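Local coordinates for leucyl-trna synthetase (Plasmodium falciparum, PDB 5FOC), which probably charges tRNA(Leu) with leucine at the cost of ATP and, through the editing domain that forms this chain, probably deacylates wrongly charged tRNA, at residues 183-187 and 188-192; 231-235 and 236-240. The protein carries 2 engineered substitutions. All coordinates share one frame; numbering follows the deposited sequence.

Contact 1 (183-187 and 188-192); sequences YVCSE and NSLYN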
ATOM      1  N   TYR A 183      -0.939  -8.850   7.113  1.00 19.04           N
ATOM      2  CA  TYR A 183      -1.031  -7.482   6.656  1.00 18.47           C
ATOM      3  C   TYR A 183       0.053  -6.561   7.153  1.00 20.47           C
ATOM      4  O   TYR A 183       0.498  -6.694   8.274  1.00 20.16           O
ATOM      5  CB  TYR A 183      -2.399  -6.907   7.065  1.00 17.52           C
ATOM      6  CG  TYR A 183      -3.595  -7.525   6.373  1.00 17.80           C
ATOM      7  CD1 TYR A 183      -3.642  -7.655   4.968  1.00 20.51           C
ATOM      8  CD2 TYR A 183      -4.684  -8.048   7.100  1.00 19.12           C
ATOM      9  CE1 TYR A 183      -4.745  -8.208   4.325  1.00 19.10           C
ATOM     10  CE2 TYR A 183      -5.786  -8.617   6.456  1.00 20.52           C
ATOM     11  CZ  TYR A 183      -5.827  -8.692   5.067  1.00 20.55           C
ATOM     12  OH  TYR A 183      -6.846  -9.245   4.339  1.00 22.18           O
ATOM     13  N   VAL A 184       0.507  -5.667   6.274  1.00 19.10           N
ATOM     14  CA  VAL A 184       1.453  -4.641   6.615  1.00 18.00           C
ATOM     15  C   VAL A 184       0.687  -3.302   6.561  1.00 18.04           C
ATOM     16  O   VAL A 184       0.049  -2.971   5.539  1.00 20.70           O
ATOM     17  CB  VAL A 184       2.634  -4.533   5.629  1.00 17.09           C
ATOM     18  CG1 VAL A 184       3.668  -3.576   6.150  1.00 19.43           C
ATOM     19  CG2 VAL A 184       3.281  -5.921   5.422  1.00 18.89           C
ATOM     20  N   CYS A 185       0.816  -2.540   7.637  1.00 17.56           N
ATOM     21  CA  CYS A 185       0.017  -1.278   7.777  1.00 20.55           C
ATOM     22  C   CYS A 185       0.585  -0.427   8.894  1.00 19.69           C
ATOM     23  O   CYS A 185       1.339  -0.880   9.734  1.00 21.64           O
ATOM     24  CB  CYS A 185      -1.422  -1.635   8.048  1.00 24.20           C
ATOM     25  SG  CYS A 185      -1.691  -2.626   9.535  1.00 26.51           S
ATOM     26  N   SER A 186       0.133   0.833   8.917  1.00 20.97           N
ATOM     27  CA  SER A 186       0.548   1.756   9.940  1.00 20.88           C
ATOM     28  C   SER A 186      -0.119   1.435  11.317  1.00 22.18           C
ATOM     29  O   SER A 186      -1.165   0.788  11.414  1.00 24.93           O
ATOM     30  CB  SER A 186       0.145   3.186   9.524  1.00 22.91           C
ATOM     31  OG  SER A 186      -1.268   3.282   9.384  1.00 22.85           O
ATOM     32  N   GLU A 187       0.544   1.919  12.364  1.00 22.50           N
ATOM     33  CA  GLU A 187      -0.019   1.898  13.708  1.00 23.16           C
ATOM     34  C   GLU A 187      -1.394   2.554  13.723  1.00 25.08           C
ATOM     35  O   GLU A 187      -2.354   1.978  14.255  1.00 28.49           O
ATOM     36  CB  GLU A 187       0.884   2.648  14.683  1.00 28.34           C
ATOM     37  CG  GLU A 187       0.465   2.479  16.132  1.00 30.89           C
ATOM     38  CD  GLU A 187       1.320   3.268  17.079  1.00 35.54           C
ATOM     39  OE1 GLU A 187       2.161   4.067  16.633  1.00 44.28           O
ATOM     40  OE2 GLU A 187       1.127   3.098  18.286  1.00 48.91           O
ATOM     41  N   ASN A 188      -1.461   3.718  13.098  1.00 23.68           N
ATOM     42  CA  ASN A 188      -2.729   4.478  12.956  1.00 24.64           C
ATOM     43  C   ASN A 188      -3.909   3.622  12.538  1.00 25.34           C
ATOM     44  O   ASN A 188      -5.010   3.789  13.022  1.00 26.81           O
ATOM     45  CB  ASN A 188      -2.569   5.602  11.932  1.00 27.05           C
ATOM     46  CG  ASN A 188      -3.860   6.332  11.659  1.00 22.94           C
ATOM     47  OD1 ASN A 188      -4.309   7.133  12.542  1.00 29.75           O
ATOM     48  ND2 ASN A 188      -4.496   6.103  10.531  1.00 24.32           N
ATOM     49  N   SER A 189      -3.703   2.722  11.583  1.00 23.25           N
ATOM     50  CA  SER A 189      -4.820   1.941  11.058  1.00 23.07           C
ATOM     51  C   SER A 189      -5.301   0.807  11.957  1.00 22.13           C
ATOM     52  O   SER A 189      -6.366   0.287  11.740  1.00 24.16           O
ATOM     53  CB  SER A 189      -4.484   1.401   9.666  1.00 19.00           C
ATOM     54  OG  SER A 189      -3.439   0.457   9.728  1.00 24.08           O
ATOM     55  N   LEU A 190      -4.526   0.400  12.948  1.00 22.10           N
ATOM     56  CA  LEU A 190      -4.740  -0.914  13.569  1.00 23.95           C
ATOM     57  C   LEU A 190      -6.098  -1.102  14.216  1.00 21.54           C
ATOM     58  O   LEU A 190      -6.854  -1.998  13.871  1.00 21.26           O
ATOM     59  CB  LEU A 190      -3.619  -1.239  14.544  1.00 23.80           C
ATOM     60  CG  LEU A 190      -2.235  -1.569  13.926  1.00 22.73           C
ATOM     61  CD1 LEU A 190      -1.207  -1.653  15.033  1.00 26.13           C
ATOM     62  CD2 LEU A 190      -2.214  -2.856  13.079  1.00 22.75           C
ATOM     63  N   TYR A 191      -6.493  -0.152  15.085  1.00 24.75           N
ATOM     64  CA  TYR A 191      -7.725  -0.392  15.752  1.00 25.22           C
ATOM     65  C   TYR A 191      -8.915  -0.163  14.827  1.00 26.00           C
ATOM     66  O   TYR A 191      -9.937  -0.818  15.006  1.00 31.52           O
ATOM     67  CB  TYR A 191      -7.801   0.434  16.996  1.00 25.92           C
ATOM     68  CG  TYR A 191      -6.790   0.142  18.038  1.00 28.23           C
ATOM     69  CD1 TYR A 191      -6.707  -1.110  18.610  1.00 35.84           C
ATOM     70  CD2 TYR A 191      -5.980   1.149  18.558  1.00 37.65           C
ATOM     71  CE1 TYR A 191      -5.785  -1.391  19.614  1.00 37.17           C
ATOM     72  CE2 TYR A 191      -5.060   0.888  19.575  1.00 40.33           C
ATOM     73  CZ  TYR A 191      -4.971  -0.389  20.100  1.00 40.17           C
ATOM     74  OH  TYR A 191      -4.072  -0.685  21.103  1.00 50.03           O
ATOM     75  N   ASN A 192      -8.763   0.732  13.852  1.00 27.09           N
ATOM     76  CA  ASN A 192      -9.770   0.929  12.787  1.00 29.72           C
ATOM     77  C   ASN A 192      -9.977  -0.352  11.999  1.00 24.15           C
ATOM     78  O   ASN A 192     -11.054  -0.786  11.695  1.00 27.34           O
ATOM     79  CB  ASN A 192      -9.377   2.093  11.859  1.00 30.86           C
ATOM     80  CG  ASN A 192      -9.209   3.437  12.602  1.00 39.14           C
ATOM     81  OD1 ASN A 192      -8.125   4.086  12.550  1.00 47.94           O
ATOM     82  ND2 ASN A 192     -10.256   3.862  13.284  1.00 27.18           N
TER
HETATM   83  O   HOH W   1      -4.449   1.974  16.052  1.00 41.34           O

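Contact 2 (231-235 and 236-240); sequences NISKI and KNLYI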
ATOM      1  N   ASN A 231      -4.523  -7.683  -7.914  1.00 20.68           N
ATOM      2  CA  ASN A 231      -5.289  -8.415  -8.926  1.00 25.93           C
ATOM      3  C   ASN A 231      -6.038  -7.503  -9.903  1.00 23.76           C
ATOM      4  O   ASN A 231      -6.816  -7.980 -10.738  1.00 29.09           O
ATOM      5  CB  ASN A 231      -6.239  -9.419  -8.264  1.00 26.79           C
ATOM      6  CG  ASN A 231      -5.492 -10.562  -7.608  1.00 27.08           C
ATOM      7  OD1 ASN A 231      -4.488 -11.069  -8.148  1.00 33.17           O
ATOM      8  ND2 ASN A 231      -5.974 -11.007  -6.476  1.00 33.76           N
ATOM      9  N   ILE A 232      -5.790  -6.196  -9.800  1.00 20.93           N
ATOM     10  CA  ILE A 232      -6.388  -5.217 -10.664  1.00 20.37           C
ATOM     11  C   ILE A 232      -5.389  -4.582 -11.624  1.00 20.76           C
ATOM     12  O   ILE A 232      -5.779  -4.111 -12.690  1.00 24.28           O
ATOM     13  CB  ILE A 232      -7.083  -4.092  -9.807  1.00 22.77           C
ATOM     14  CG1 ILE A 232      -7.923  -4.726  -8.722  1.00 29.93           C
ATOM     15  CG2 ILE A 232      -7.917  -3.178 -10.694  1.00 26.43           C
ATOM     16  CD1 ILE A 232      -8.288  -3.771  -7.603  1.00 31.35           C
ATOM     17  N   SER A 233      -4.117  -4.525 -11.250  1.00 20.07           N
ATOM     18  CA  SER A 233      -3.127  -3.757 -11.992  1.00 19.45           C
ATOM     19  C   SER A 233      -2.791  -4.423 -13.344  1.00 19.30           C
ATOM     20  O   SER A 233      -2.721  -5.666 -13.423  1.00 23.32           O
ATOM     21  CB  SER A 233      -1.863  -3.588 -11.156  1.00 20.70           C
ATOM     22  OG  SER A 233      -1.259  -4.828 -10.788  1.00 20.17           O
ATOM     23  N   LYS A 234      -2.644  -3.591 -14.359  1.00 19.27           N
ATOM     24  CA  LYS A 234      -2.272  -4.014 -15.693  1.00 19.25           C
ATOM     25  C   LYS A 234      -0.943  -4.776 -15.646  1.00 18.38           C
ATOM     26  O   LYS A 234      -0.794  -5.878 -16.296  1.00 22.93           O
ATOM     27  CB  LYS A 234      -2.111  -2.810 -16.624  1.00 20.75           C
ATOM     28  CG  LYS A 234      -1.875  -3.255 -18.073  1.00 23.51           C
ATOM     29  CD  LYS A 234      -1.822  -2.142 -19.069  1.00 30.14           C
ATOM     30  CE  LYS A 234      -0.475  -1.497 -19.091  1.00 32.21           C
ATOM     31  NZ  LYS A 234      -0.295  -0.742 -20.348  1.00 31.97           N
ATOM     32  N   ILE A 235       0.048  -4.168 -14.993  1.00 19.17           N
ATOM     33  CA  ILE A 235       1.383  -4.790 -14.768  1.00 18.88           C
ATOM     34  C   ILE A 235       1.514  -5.332 -13.364  1.00 20.55           C
ATOM     35  O   ILE A 235       0.793  -4.887 -12.415  1.00 24.10           O
ATOM     36  CB  ILE A 235       2.549  -3.823 -15.082  1.00 20.55           C
ATOM     37  CG1 ILE A 235       2.599  -2.611 -14.135  1.00 22.86           C
ATOM     38  CG2 ILE A 235       2.470  -3.380 -16.518  1.00 25.00           C
ATOM     39  CD1 ILE A 235       3.665  -1.595 -14.443  1.00 22.17           C
ATOM     40  N   LYS A 236       2.423  -6.263 -13.169  1.00 22.70           N
ATOM     41  CA  LYS A 236       2.569  -6.968 -11.890  1.00 24.80           C
ATOM     42  C   LYS A 236       3.957  -6.777 -11.212  1.00 21.44           C
ATOM     43  O   LYS A 236       4.281  -7.486 -10.258  1.00 24.67           O
ATOM     44  CB  LYS A 236       2.232  -8.477 -12.055  1.00 25.09           C
ATOM     45  CG  LYS A 236       0.900  -8.801 -12.716  1.00 21.67           C
ATOM     46  CD  LYS A 236      -0.329  -8.203 -11.955  1.00 22.25           C
ATOM     47  CE  LYS A 236      -1.648  -8.564 -12.667  1.00 20.90           C
ATOM     48  NZ  LYS A 236      -2.815  -7.972 -11.998  1.00 20.92           N
ATOM     49  N   ASN A 237       4.743  -5.819 -11.679  1.00 19.96           N
ATOM     50  CA  ASN A 237       6.031  -5.514 -11.071  1.00 19.13           C
ATOM     51  C   ASN A 237       6.053  -4.165 -10.375  1.00 20.51           C
ATOM     52  O   ASN A 237       6.822  -3.267 -10.700  1.00 22.89           O
ATOM     53  CB  ASN A 237       7.180  -5.629 -12.106  1.00 22.27           C
ATOM     54  CG  ASN A 237       7.081  -4.625 -13.218  1.00 23.05           C
ATOM     55  OD1 ASN A 237       5.993  -4.371 -13.710  1.00 28.71           O
ATOM     56  ND2 ASN A 237       8.225  -4.101 -13.697  1.00 26.42           N
ATOM     57  N   LEU A 238       5.187  -4.054  -9.368  1.00 19.22           N
ATOM     58  CA  LEU A 238       4.983  -2.779  -8.721  1.00 18.55           C
ATOM     59  C   LEU A 238       5.944  -2.621  -7.566  1.00 19.91           C
ATOM     60  O   LEU A 238       5.674  -3.042  -6.416  1.00 22.30           O
ATOM     61  CB  LEU A 238       3.536  -2.729  -8.221  1.00 17.67           C
ATOM     62  CG  LEU A 238       2.462  -3.181  -9.177  1.00 19.30           C
ATOM     63  CD1 LEU A 238       1.049  -3.014  -8.533  1.00 19.85           C
ATOM     64  CD2 LEU A 238       2.518  -2.404 -10.451  1.00 24.32           C
ATOM     65  N   TYR A 239       7.093  -2.048  -7.850  1.00 20.43           N
ATOM     66  CA  TYR A 239       8.130  -1.972  -6.851  1.00 18.90           C
ATOM     67  C   TYR A 239       7.675  -0.999  -5.778  1.00 19.96           C
ATOM     68  O   TYR A 239       7.004   0.015  -6.104  1.00 20.74           O
ATOM     69  CB  TYR A 239       9.456  -1.557  -7.472  1.00 19.44           C
ATOM     70  CG  TYR A 239       9.877  -2.554  -8.542  1.00 20.30           C
ATOM     71  CD1 TYR A 239      10.179  -3.855  -8.217  1.00 24.06           C
ATOM     72  CD2 TYR A 239       9.867  -2.185  -9.868  1.00 21.70           C
ATOM     73  CE1 TYR A 239      10.524  -4.757  -9.237  1.00 23.59           C
ATOM     74  CE2 TYR A 239      10.249  -3.083 -10.880  1.00 22.82           C
ATOM     75  CZ  TYR A 239      10.516  -4.361 -10.526  1.00 24.43           C
ATOM     76  OH  TYR A 239      10.890  -5.245 -11.548  1.00 33.89           O
ATOM     77  N   ILE A 240       8.140  -1.269  -4.571  1.00 19.20           N
ATOM     78  CA  ILE A 240       7.919  -0.319  -3.451  1.00 18.76           C
ATOM     79  C   ILE A 240       8.909   0.831  -3.583  1.00 19.92           C
ATOM     80  O   ILE A 240      10.134   0.617  -3.589  1.00 21.42           O
ATOM     81  CB  ILE A 240       7.995  -0.967  -2.084  1.00 18.49           C
ATOM     82  CG1 ILE A 240       6.892  -1.982  -1.959  1.00 20.53           C
ATOM     83  CG2 ILE A 240       7.839   0.088  -0.976  1.00 18.03           C
ATOM     84  CD1 ILE A 240       6.826  -2.792  -0.693  1.00 20.25           C
TER
HETATM   85  O   HOH W   2      -2.995 -10.717 -10.546  1.00 30.28           O

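Contact 1 (183-187 and 188-192)
The first torsions of S186 (61°) and S189 (66°) set each hydroxyl between its own backbone N and carbonyl carbon, which lets the two serines bond to each other across the turn from strand 181-185 to helix 190-195. OG of S189 reaches back to donate to the carbonyl O of S186 at 2.9 Å, tilted 21° from the carbonyl plane. That same oxygen receives a weak bond from the S189 backbone N, and OG of S186 a second weak one from that N, at 3.3 Å. S189 lies within a type I beta turn from E187 to L190, in which N of L190 donates to O of E187 at 3.0 Å. A water extends the pattern, donating to O of E187 at 2.8 Å and accepting from N of Y191. Beside these bonds, SG of C185 touches CD2 of L190 at 3.6 Å, while CG of L190 rests against the S186 carbonyl O. ND2 of N188 donates to O of S251 and OE1 of E374, and S251 O also pairs weakly with OG of S186. The buried S186 carbonyl thus takes one hydroxyl bond and a weaker amide bond from the serine three residues on, where the chain turns between strand and helix.

Contact 2 (231-235 and 236-240)
The connection between antiparallel strands 227-229 and 238-242 is a loop closed upon itself by one lysine, K236, and one serine, S233. The K236 side chain bends at chi2 (-59°) and then runs extended past the I235 carbonyl, bringing NZ to O of S233 at 2.7 Å, in the carbonyl plane and on a lone pair. NZ also donates to the backbone O of T230 and, at 3.1 Å, to a water that in turn donates to OD1 of N231, so two carbonyl oxygens and a water take up NZ, and the water links it to N231. S233 makes its own bond forward: OG donates to O of I235 at 2.6 Å, tilted 24° from the carbonyl plane, and meets CD of K236 at 3.7 Å. Van der Waals contacts lie beside these bonds. One methyl of L238, CD1, lies 3.7 Å from OG of S233, and the other, CD2, makes an apolar contact with CG1 of I235 at 3.7 Å, the two side chains crossing obliquely. CD1 of I235 meets OD1 of N237. The carbonyls of S233 and I235 thus take bonds from the side chains of K236 and S233, and the positive charge of K236 is probably eased by the carbonyl dipoles around it.

How the contacts relate
Contact 1 closes before contact 2 opens along the chain, and the two lie on opposite sides of its centre, with their own centres 22 Å apart. Their nearest atoms come within about 8 Å without touching. What joins them is the large mixed sheet of the editing domain: 183-187 includes the last part of strand 181-185, which pairs with 120-127 and 146-152, whereas 236-240 runs from the loop into strand 238-242, paired with 227-229 and 138-141. Strand 7-15 bridges the two regions, lying beside both 120-127 and 227-229. The pair illustrates two kinds of strand boundary, one leading out of the sheet into a helix and one leading back into it from a loop, each marked by bonds between residues close in sequence.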